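Local coordinates for protein HupZ (Streptococcus sp. 'group A', PDB 5ESC) that breaks down heme in vitro and, as a dimeric split-barrel protein of the FMN-binding pyridoxamine 5'-phosphate oxidase family, is probably a heme-degrading enzyme, at residues Val17-Ala22 with Gly60-Ala65; Ile43-Thr48 with Gly102-Val107; Gly79-Gln84 with Gly108-Glu113. All coordinates share one frame; numbering follows the deposited sequence.

Contact 1 of 3, residues Val17-Ala22 with Gly60-Ala65; sequences VATVDA and GKIEIA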
loop_
_atom_site.group_PDB
_atom_site.type_symbol
_atom_site.label_atom_id
_atom_site.label_comp_id
_atom_site.label_asym_id
_atom_site.label_seq_id
_atom_site.Cartn_x
_atom_site.Cartn_y
_atom_site.Cartn_z
ATOM N N VAL A 17 0.714 3.604 -2.609
ATOM C CA VAL A 17 0.185 3.353 -3.966
ATOM C C VAL A 17 0.362 1.960 -4.406
ATOM O O VAL A 17 1.472 1.435 -4.402
ATOM C CB VAL A 17 0.830 4.303 -5.020
ATOM C CG1 VAL A 17 0.315 3.948 -6.432
ATOM C CG2 VAL A 17 0.647 5.785 -4.587
ATOM N N ALA A 18 -0.737 1.310 -4.804
ATOM C CA ALA A 18 -0.699 0.014 -5.349
ATOM C C ALA A 18 -1.031 -0.029 -6.854
ATOM O O ALA A 18 -2.062 0.576 -7.285
ATOM C CB ALA A 18 -1.704 -0.912 -4.598
ATOM N N THR A 19 -0.279 -0.792 -7.632
ATOM C CA THR A 19 -0.527 -0.924 -9.087
ATOM C C THR A 19 -0.336 -2.402 -9.396
ATOM O O THR A 19 -0.017 -3.192 -8.480
ATOM C CB THR A 19 0.467 -0.037 -9.878
ATOM O OG1 THR A 19 1.813 -0.371 -9.480
ATOM C CG2 THR A 19 0.175 1.487 -9.700
ATOM N N VAL A 20 -0.374 -2.791 -10.644
ATOM C CA VAL A 20 -0.244 -4.182 -11.065
ATOM C C VAL A 20 0.487 -4.210 -12.394
ATOM O O VAL A 20 0.369 -3.274 -13.208
ATOM C CB VAL A 20 -1.634 -4.836 -11.135
ATOM C CG1 VAL A 20 -2.503 -4.145 -12.169
ATOM C CG2 VAL A 20 -1.490 -6.302 -11.499
ATOM N N ASP A 21 1.385 -5.174 -12.586
ATOM C CA ASP A 21 2.094 -5.291 -13.870
ATOM C C ASP A 21 1.283 -6.112 -14.877
ATOM O O ASP A 21 0.175 -6.609 -14.551
ATOM C CB ASP A 21 3.523 -5.800 -13.708
ATOM C CG ASP A 21 3.616 -7.284 -13.441
ATOM O OD1 ASP A 21 2.591 -7.980 -13.462
ATOM O OD2 ASP A 21 4.741 -7.741 -13.185
ATOM N N ALA A 22 1.796 -6.214 -16.101
ATOM C CA ALA A 22 1.112 -6.960 -17.168
ATOM C C ALA A 22 0.908 -8.456 -16.857
ATOM O O ALA A 22 -0.081 -9.027 -17.255
ATOM C CB ALA A 22 1.864 -6.793 -18.473
ATOM N N GLY A 60 -2.683 1.466 -16.393
ATOM C CA GLY A 60 -3.438 2.547 -15.730
ATOM C C GLY A 60 -4.008 2.292 -14.358
ATOM O O GLY A 60 -4.423 3.281 -13.712
ATOM N N LYS A 61 -4.046 1.030 -13.896
ATOM C CA LYS A 61 -4.834 0.708 -12.684
ATOM C C LYS A 61 -4.143 1.156 -11.441
ATOM O O LYS A 61 -2.913 0.985 -11.306
ATOM C CB LYS A 61 -5.120 -0.742 -12.562
ATOM C CG LYS A 61 -5.976 -1.299 -13.724
ATOM C CD LYS A 61 -6.206 -2.794 -13.523
ATOM C CE LYS A 61 -7.294 -3.365 -14.418
ATOM N NZ LYS A 61 -6.665 -3.674 -15.706
ATOM N N ILE A 62 -4.896 1.819 -10.570
ATOM C CA ILE A 62 -4.270 2.345 -9.373
ATOM C C ILE A 62 -5.168 2.430 -8.196
ATOM O O ILE A 62 -6.371 2.676 -8.364
ATOM C CB ILE A 62 -3.563 3.711 -9.664
ATOM C CG1 ILE A 62 -2.724 4.143 -8.473
ATOM C CG2 ILE A 62 -4.569 4.774 -10.043
ATOM C CD1 ILE A 62 -1.588 5.021 -8.959
ATOM N N GLU A 63 -4.629 2.216 -7.000
ATOM C CA GLU A 63 -5.328 2.473 -5.755
ATOM C C GLU A 63 -4.391 3.130 -4.832
ATOM O O GLU A 63 -3.201 2.787 -4.801
ATOM C CB GLU A 63 -5.921 1.201 -5.073
ATOM C CG GLU A 63 -6.750 0.332 -6.013
ATOM C CD GLU A 63 -7.780 -0.592 -5.332
ATOM O OE1 GLU A 63 -7.642 -0.761 -4.088
ATOM O OE2 GLU A 63 -8.721 -1.111 -6.081
ATOM N N ILE A 64 -4.878 4.146 -4.118
ATOM C CA ILE A 64 -4.029 4.878 -3.251
ATOM C C ILE A 64 -4.664 4.844 -1.895
ATOM O O ILE A 64 -5.903 5.102 -1.771
ATOM C CB ILE A 64 -3.918 6.404 -3.642
ATOM C CG1 ILE A 64 -3.558 6.610 -5.110
ATOM C CG2 ILE A 64 -2.975 7.143 -2.690
ATOM C CD1 ILE A 64 -3.874 8.044 -5.524
ATOM N N ALA A 65 -3.861 4.577 -0.871
ATOM C CA ALA A 65 -4.336 4.580 0.502
ATOM C C ALA A 65 -3.670 5.624 1.408
ATOM O O ALA A 65 -2.455 5.860 1.314
ATOM C CB ALA A 65 -4.280 3.160 1.076
HETATM O O HOH W 1 -1.247 -0.764 -12.553
#

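Contact 2 of 3, residues Ile43-Thr48 with Gly102-Val107; sequences IYNENT and GVPKAV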
loop_
_atom_site.group_PDB
_atom_site.type_symbol
_atom_site.label_atom_id
_atom_site.label_comp_id
_atom_site.label_asym_id
_atom_site.label_seq_id
_atom_site.Cartn_x
_atom_site.Cartn_y
_atom_site.Cartn_z
ATOM N N ILE A 43 -2.184 14.399 -8.292
ATOM C CA ILE A 43 -1.007 14.374 -9.100
ATOM C C ILE A 43 0.131 13.957 -8.178
ATOM O O ILE A 43 0.006 14.130 -6.951
ATOM C CB ILE A 43 -0.671 15.703 -9.872
ATOM C CG1 ILE A 43 -0.563 16.980 -8.971
ATOM C CG2 ILE A 43 -1.675 15.925 -11.068
ATOM C CD1 ILE A 43 0.208 18.079 -9.590
ATOM N N TYR A 44 1.226 13.465 -8.743
ATOM C CA TYR A 44 2.445 13.216 -7.982
ATOM C C TYR A 44 3.645 13.498 -8.877
ATOM O O TYR A 44 3.518 13.443 -10.083
ATOM C CB TYR A 44 2.505 11.789 -7.352
ATOM C CG TYR A 44 2.928 10.647 -8.280
ATOM C CD1 TYR A 44 2.000 9.951 -9.014
ATOM C CD2 TYR A 44 4.260 10.279 -8.399
ATOM C CE1 TYR A 44 2.368 8.894 -9.869
ATOM C CE2 TYR A 44 4.644 9.196 -9.265
ATOM C CZ TYR A 44 3.675 8.527 -9.984
ATOM O OH TYR A 44 3.945 7.472 -10.817
ATOM N N ASN A 45 4.792 13.782 -8.308
ATOM C CA ASN A 45 6.012 13.974 -9.102
ATOM C C ASN A 45 6.740 12.620 -9.319
ATOM O O ASN A 45 7.075 11.977 -8.327
ATOM C CB ASN A 45 6.923 14.919 -8.347
ATOM C CG ASN A 45 6.561 16.322 -8.528
ATOM O OD1 ASN A 45 5.410 16.667 -8.402
ATOM N ND2 ASN A 45 7.561 17.192 -8.822
ATOM N N GLU A 46 6.960 12.185 -10.554
ATOM C CA GLU A 46 7.548 10.899 -10.839
ATOM C C GLU A 46 9.009 11.188 -11.122
ATOM O O GLU A 46 9.312 11.801 -12.123
ATOM C CB GLU A 46 6.949 10.282 -12.097
ATOM C CG GLU A 46 7.588 8.961 -12.461
ATOM C CD GLU A 46 7.685 8.008 -11.284
ATOM O OE1 GLU A 46 8.746 8.017 -10.639
ATOM O OE2 GLU A 46 6.655 7.303 -10.964
ATOM N N ASN A 47 9.904 10.739 -10.290
ATOM C CA ASN A 47 11.324 11.063 -10.452
ATOM C C ASN A 47 12.083 9.844 -10.948
ATOM O O ASN A 47 13.302 9.876 -11.060
ATOM C CB ASN A 47 11.896 11.515 -9.112
ATOM C CG ASN A 47 11.277 12.817 -8.606
ATOM O OD1 ASN A 47 10.915 13.677 -9.403
ATOM N ND2 ASN A 47 11.067 12.925 -7.290
ATOM N N THR A 48 11.380 8.755 -11.227
ATOM C CA THR A 48 12.035 7.486 -11.496
ATOM C C THR A 48 11.459 6.859 -12.794
ATOM O O THR A 48 10.513 7.379 -13.410
ATOM C CB THR A 48 11.762 6.488 -10.303
ATOM O OG1 THR A 48 10.398 5.996 -10.385
ATOM C CG2 THR A 48 11.956 7.145 -8.932
ATOM N N GLY A 102 14.445 17.021 -6.657
ATOM C CA GLY A 102 14.913 17.234 -8.051
ATOM C C GLY A 102 13.768 17.497 -9.072
ATOM O O GLY A 102 12.567 17.424 -8.755
ATOM N N VAL A 103 14.173 17.839 -10.270
ATOM C CA VAL A 103 13.276 18.110 -11.390
ATOM C C VAL A 103 12.522 16.814 -11.746
ATOM O O VAL A 103 13.135 15.780 -11.911
ATOM C CB VAL A 103 14.039 18.551 -12.615
ATOM C CG1 VAL A 103 13.071 19.001 -13.706
ATOM C CG2 VAL A 103 15.018 19.689 -12.231
ATOM N N PRO A 104 11.189 16.880 -11.867
ATOM C CA PRO A 104 10.567 15.561 -12.159
ATOM C C PRO A 104 10.906 15.054 -13.535
ATOM O O PRO A 104 10.974 15.827 -14.429
ATOM C CB PRO A 104 9.048 15.841 -12.026
ATOM C CG PRO A 104 8.943 17.277 -12.279
ATOM C CD PRO A 104 10.198 17.947 -11.749
ATOM N N LYS A 105 10.993 13.761 -13.724
ATOM C CA LYS A 105 11.043 13.207 -15.048
ATOM C C LYS A 105 9.607 13.276 -15.659
ATOM O O LYS A 105 9.431 13.406 -16.856
ATOM C CB LYS A 105 11.441 11.750 -14.964
ATOM C CG LYS A 105 12.908 11.502 -14.685
ATOM C CD LYS A 105 13.229 9.982 -14.729
ATOM C CE LYS A 105 14.781 9.827 -14.915
ATOM N NZ LYS A 105 15.405 8.921 -13.974
ATOM N N ALA A 106 8.585 13.184 -14.829
ATOM C CA ALA A 106 7.201 13.183 -15.375
ATOM C C ALA A 106 6.247 13.535 -14.274
ATOM O O ALA A 106 6.667 13.671 -13.126
ATOM C CB ALA A 106 6.879 11.809 -15.976
ATOM N N VAL A 107 4.954 13.661 -14.591
ATOM C CA VAL A 107 3.956 13.783 -13.574
ATOM C C VAL A 107 2.947 12.594 -13.702
ATOM O O VAL A 107 2.592 12.218 -14.816
ATOM C CB VAL A 107 3.215 15.176 -13.686
ATOM C CG1 VAL A 107 2.515 15.419 -15.043
ATOM C CG2 VAL A 107 2.304 15.411 -12.474
HETATM O O HOH W 2 10.219 16.153 -8.773
#

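Contact 3 of 3, residues Gly79-Gln84 with Gly108-Glu113; sequences GTAEIQ and GIIHVE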
loop_
_atom_site.group_PDB
_atom_site.type_symbol
_atom_site.label_atom_id
_atom_site.label_comp_id
_atom_site.label_asym_id
_atom_site.label_seq_id
_atom_site.Cartn_x
_atom_site.Cartn_y
_atom_site.Cartn_z
ATOM N N GLY A 79 -8.816 4.377 -8.996
ATOM C CA GLY A 79 -9.080 4.990 -10.319
ATOM C C GLY A 79 -8.129 4.561 -11.388
ATOM O O GLY A 79 -7.558 3.430 -11.296
ATOM N N THR A 80 -7.972 5.409 -12.407
ATOM C CA THR A 80 -7.105 5.147 -13.511
ATOM C C THR A 80 -6.097 6.307 -13.608
ATOM O O THR A 80 -6.468 7.436 -13.339
ATOM C CB THR A 80 -7.894 4.993 -14.838
ATOM O OG1 THR A 80 -7.010 4.468 -15.831
ATOM C CG2 THR A 80 -8.478 6.323 -15.375
ATOM N N ALA A 81 -4.861 5.984 -13.946
ATOM C CA ALA A 81 -3.752 6.914 -13.967
ATOM C C ALA A 81 -3.045 7.011 -15.287
ATOM O O ALA A 81 -3.142 6.075 -16.129
ATOM C CB ALA A 81 -2.759 6.577 -12.856
ATOM N N GLU A 82 -2.334 8.121 -15.506
ATOM C CA GLU A 82 -1.564 8.317 -16.713
ATOM C C GLU A 82 -0.330 9.059 -16.305
ATOM O O GLU A 82 -0.312 9.707 -15.260
ATOM C CB GLU A 82 -2.310 9.180 -17.769
ATOM C CG GLU A 82 -3.131 10.338 -17.264
ATOM C CD GLU A 82 -3.724 11.223 -18.389
ATOM O OE1 GLU A 82 -4.782 11.875 -18.122
ATOM O OE2 GLU A 82 -3.131 11.257 -19.542
ATOM N N ILE A 83 0.667 9.008 -17.159
ATOM C CA ILE A 83 1.929 9.687 -16.936
ATOM C C ILE A 83 2.048 10.721 -18.075
ATOM O O ILE A 83 1.754 10.379 -19.219
ATOM C CB ILE A 83 3.109 8.703 -17.014
ATOM C CG1 ILE A 83 2.986 7.649 -15.964
ATOM C CG2 ILE A 83 4.452 9.432 -16.899
ATOM C CD1 ILE A 83 3.247 8.120 -14.516
ATOM N N GLN A 84 2.414 11.977 -17.771
ATOM C CA GLN A 84 2.608 12.996 -18.743
ATOM C C GLN A 84 4.021 13.601 -18.541
ATOM O O GLN A 84 4.529 13.709 -17.405
ATOM C CB GLN A 84 1.535 14.059 -18.783
ATOM C CG GLN A 84 0.146 13.510 -19.217
ATOM C CD GLN A 84 -0.915 14.564 -19.277
ATOM O OE1 GLN A 84 -0.626 15.714 -19.091
ATOM N NE2 GLN A 84 -2.146 14.173 -19.488
ATOM N N GLY A 108 2.546 12.017 -12.596
ATOM C CA GLY A 108 1.534 10.974 -12.552
ATOM C C GLY A 108 0.214 11.694 -12.274
ATOM O O GLY A 108 0.173 12.564 -11.414
ATOM N N ILE A 109 -0.886 11.326 -12.939
ATOM C CA ILE A 109 -2.120 12.035 -12.754
ATOM C C ILE A 109 -3.155 10.943 -12.489
ATOM O O ILE A 109 -3.227 10.020 -13.332
ATOM C CB ILE A 109 -2.494 12.716 -13.998
ATOM C CG1 ILE A 109 -1.559 13.881 -14.306
ATOM C CG2 ILE A 109 -3.879 13.436 -13.849
ATOM C CD1 ILE A 109 -1.295 13.832 -15.772
ATOM N N ILE A 110 -3.885 10.995 -11.386
ATOM C CA ILE A 110 -4.745 9.887 -11.010
ATOM C C ILE A 110 -6.146 10.459 -11.120
ATOM O O ILE A 110 -6.450 11.377 -10.414
ATOM C CB ILE A 110 -4.484 9.406 -9.607
ATOM C CG1 ILE A 110 -3.099 8.725 -9.445
ATOM C CG2 ILE A 110 -5.454 8.364 -9.110
ATOM C CD1 ILE A 110 -1.923 9.629 -9.536
ATOM N N HIS A 111 -6.962 9.816 -11.921
ATOM C CA HIS A 111 -8.395 10.140 -12.087
ATOM C C HIS A 111 -9.195 9.258 -11.143
ATOM O O HIS A 111 -9.332 8.057 -11.347
ATOM C CB HIS A 111 -8.799 9.939 -13.540
ATOM C CG HIS A 111 -7.958 10.723 -14.498
ATOM N ND1 HIS A 111 -8.086 12.076 -14.659
ATOM C CD2 HIS A 111 -6.954 10.350 -15.325
ATOM C CE1 HIS A 111 -7.222 12.505 -15.549
ATOM N NE2 HIS A 111 -6.510 11.483 -15.961
ATOM N N VAL A 112 -9.670 9.862 -10.085
ATOM C CA VAL A 112 -10.340 9.167 -9.050
ATOM C C VAL A 112 -11.749 8.734 -9.492
ATOM O O VAL A 112 -12.535 9.542 -9.993
ATOM C CB VAL A 112 -10.391 9.979 -7.764
ATOM C CG1 VAL A 112 -11.311 9.301 -6.747
ATOM C CG2 VAL A 112 -9.014 10.115 -7.184
ATOM N N GLU A 113 -12.041 7.446 -9.355
ATOM C CA GLU A 113 -13.368 6.864 -9.740
ATOM C C GLU A 113 -14.227 6.469 -8.570
ATOM O O GLU A 113 -15.443 6.627 -8.615
ATOM C CB GLU A 113 -13.181 5.635 -10.659
ATOM C CG GLU A 113 -12.573 6.020 -12.006
ATOM C CD GLU A 113 -12.165 4.834 -12.901
ATOM O OE1 GLU A 113 -12.157 3.637 -12.537
ATOM O OE2 GLU A 113 -11.835 5.114 -14.043
#

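Contact 1 of 3, residues Val17-Ala22 with Gly60-Ala65
Two backbone hydrogen bonds between A18 and E63 hold the segments 17-22 and 60-65 together. A18 N donates a hydrogen bond to E63 O at 2.9 Å, nearly along the C=O axis and almost straight at 170°. In return E63 N reaches A18 O at 3.1 Å, this time within the plane of the carbonyl. One pair further along, V17 and I64 form a non-hydrogen-bonded pair, and V17 CA adds a CA-H...O contact to the same E63 O. Beyond T19 the strands part, and at V20 a water stands in for the direct bond: it accepts from V20 N at 2.9 Å and lies 2.7 Å from K61 O, to which it can donate. The pairing joins strands 15-20 and 61-68, antiparallel neighbours in the split-barrel sheet, whose two faces here look at different surroundings. On the V17 and I64 face, which also carries I62, the methyl V17 CG1 presses against I62 CD1 at 3.3 Å, tighter than a usual carbon contact. V17 CG1 stands anti to its backbone N (chi1 177°), and the two side chains cross obliquely. T19 CG2 lies alongside the same I62 tip, while T19 OG1 is bonded to N55 of helix 51-59, and I62 also packs on I56 of that helix. The A18 and E63 face is turned to the second subunit, whose I28 packs on both residues. There the buried carboxylate of E63 leads away from A18: E63 OE1 forms a salt bridge with R76, and E63 OE2 a hydrogen bond with Q25 of the second subunit.

Contact 2 of 3, residues Ile43-Thr48 with Gly102-Val107
A classic beta bulge marks the place where strand 41-46 of the split-barrel sheet meets the start of strand 106-117: K105 and A106 both face E46. The carbonyl E46 O is gripped twice, by A106 N at 3.1 Å in its plane and by K105 N through a weak, bent bond with an N-H...O angle of 127°. The return bond, E46 N to A106 O at 3.0 Å, comes from above the carbonyl plane. V107, the residue most buried by the pairing, sits opposite N45 as a non-hydrogen-bonded partner. Its CG2, anti to the backbone N, rests 3.3 Å from Y44 O and also meets I43 CB, and Y89 of helix 88-97 packs on V107 too. E46 gives the contact its CB, set against A106, and then bends at chi2 (49°) to carry its carboxylate away from the partner segment. There Y44 OH donates to E46 OE2 on the anti lone pair, and K31 is a long, weak ion-pair partner of E46 OE2. T48 N and T48 OG1 converge on E46 OE1, so the bent side chain is held against its own segment. The end of N47 comes back to the CA and CB side of P104, N47 OD1 lying 3.4 Å from P104 CA. The N45 side chain crosses P104 obliquely, N45 ND2 being 3.7 Å from P104 CG and also bonded to A93 O. One water completes this corner, accepting from N45 ND2 at 2.9 Å and donating to N47 OD1 at 2.6 Å and to G102 O at 2.7 Å.

Contact 3 of 3, residues Gly79-Gln84 with Gly108-Glu113
Central strands 73-84 and 106-117 of the split-barrel sheet run antiparallel here, their short axes 4.6 Å apart at closest approach and 163° apart in direction. Five pairs are in register from G79-V112 to I83-G108, and the hydrogen-bonded ones are T80-H111 and E82-I109. Of their four backbone bonds the shortest runs from H111 N to T80 O at 2.8 Å, nearly along the C=O axis. The bare CA of G79 lies 3.2 Å from H111 O in a CA-H...O contact, an approach that leaves no room for a CB. On the face that bears A81 and I110, A81 CB meets I110 CG1, and both residues pack on I62 of strand 61-68. The T80, E82, I109 and H111 face carries the polar chemistry. E82 CG occupies the crowded position between backbone N and carbonyl carbon (chi1 38°), and the chain then extends obliquely across to the imidazole edge of H111. H111 NE2 donates to E82 OE1 at 2.8 Å, in the ring plane and on the anti lone pair of the oxygen, although carboxylate and ring planes are 44° apart. Q84 NE2 donates to E82 OE2 at 3.1 Å from above the carboxylate plane, while Q84 CD covers the I109 CD1 methyl. Held by a donor on each oxygen, the E82 carboxylate is restrained in its rotation. Its negative charge would be expected to polarise the imidazole and raise the proton affinity of H111 on this partly exposed face.

How the contacts relate
The three contacts sample one continuous antiparallel sheet, in which strands 15-20, 61-68, 73-84, 106-117 and 41-46 lie side by side in that order. Contact 3 occupies the middle and touches both others. It meets contact 1 through probable hydrogen bonds G60 O to A81 N (2.7 Å) and I62 O to G79 N (3.0 Å), and contact 2 through V107 N to Q84 O (2.8 Å) and Y44 N to G108 O (3.0 Å). Contacts 1 and 2 do not touch: their centres are about 17 Å apart. Of the three, contact 1 alone reaches the second subunit, where its A18 and E63 face packs.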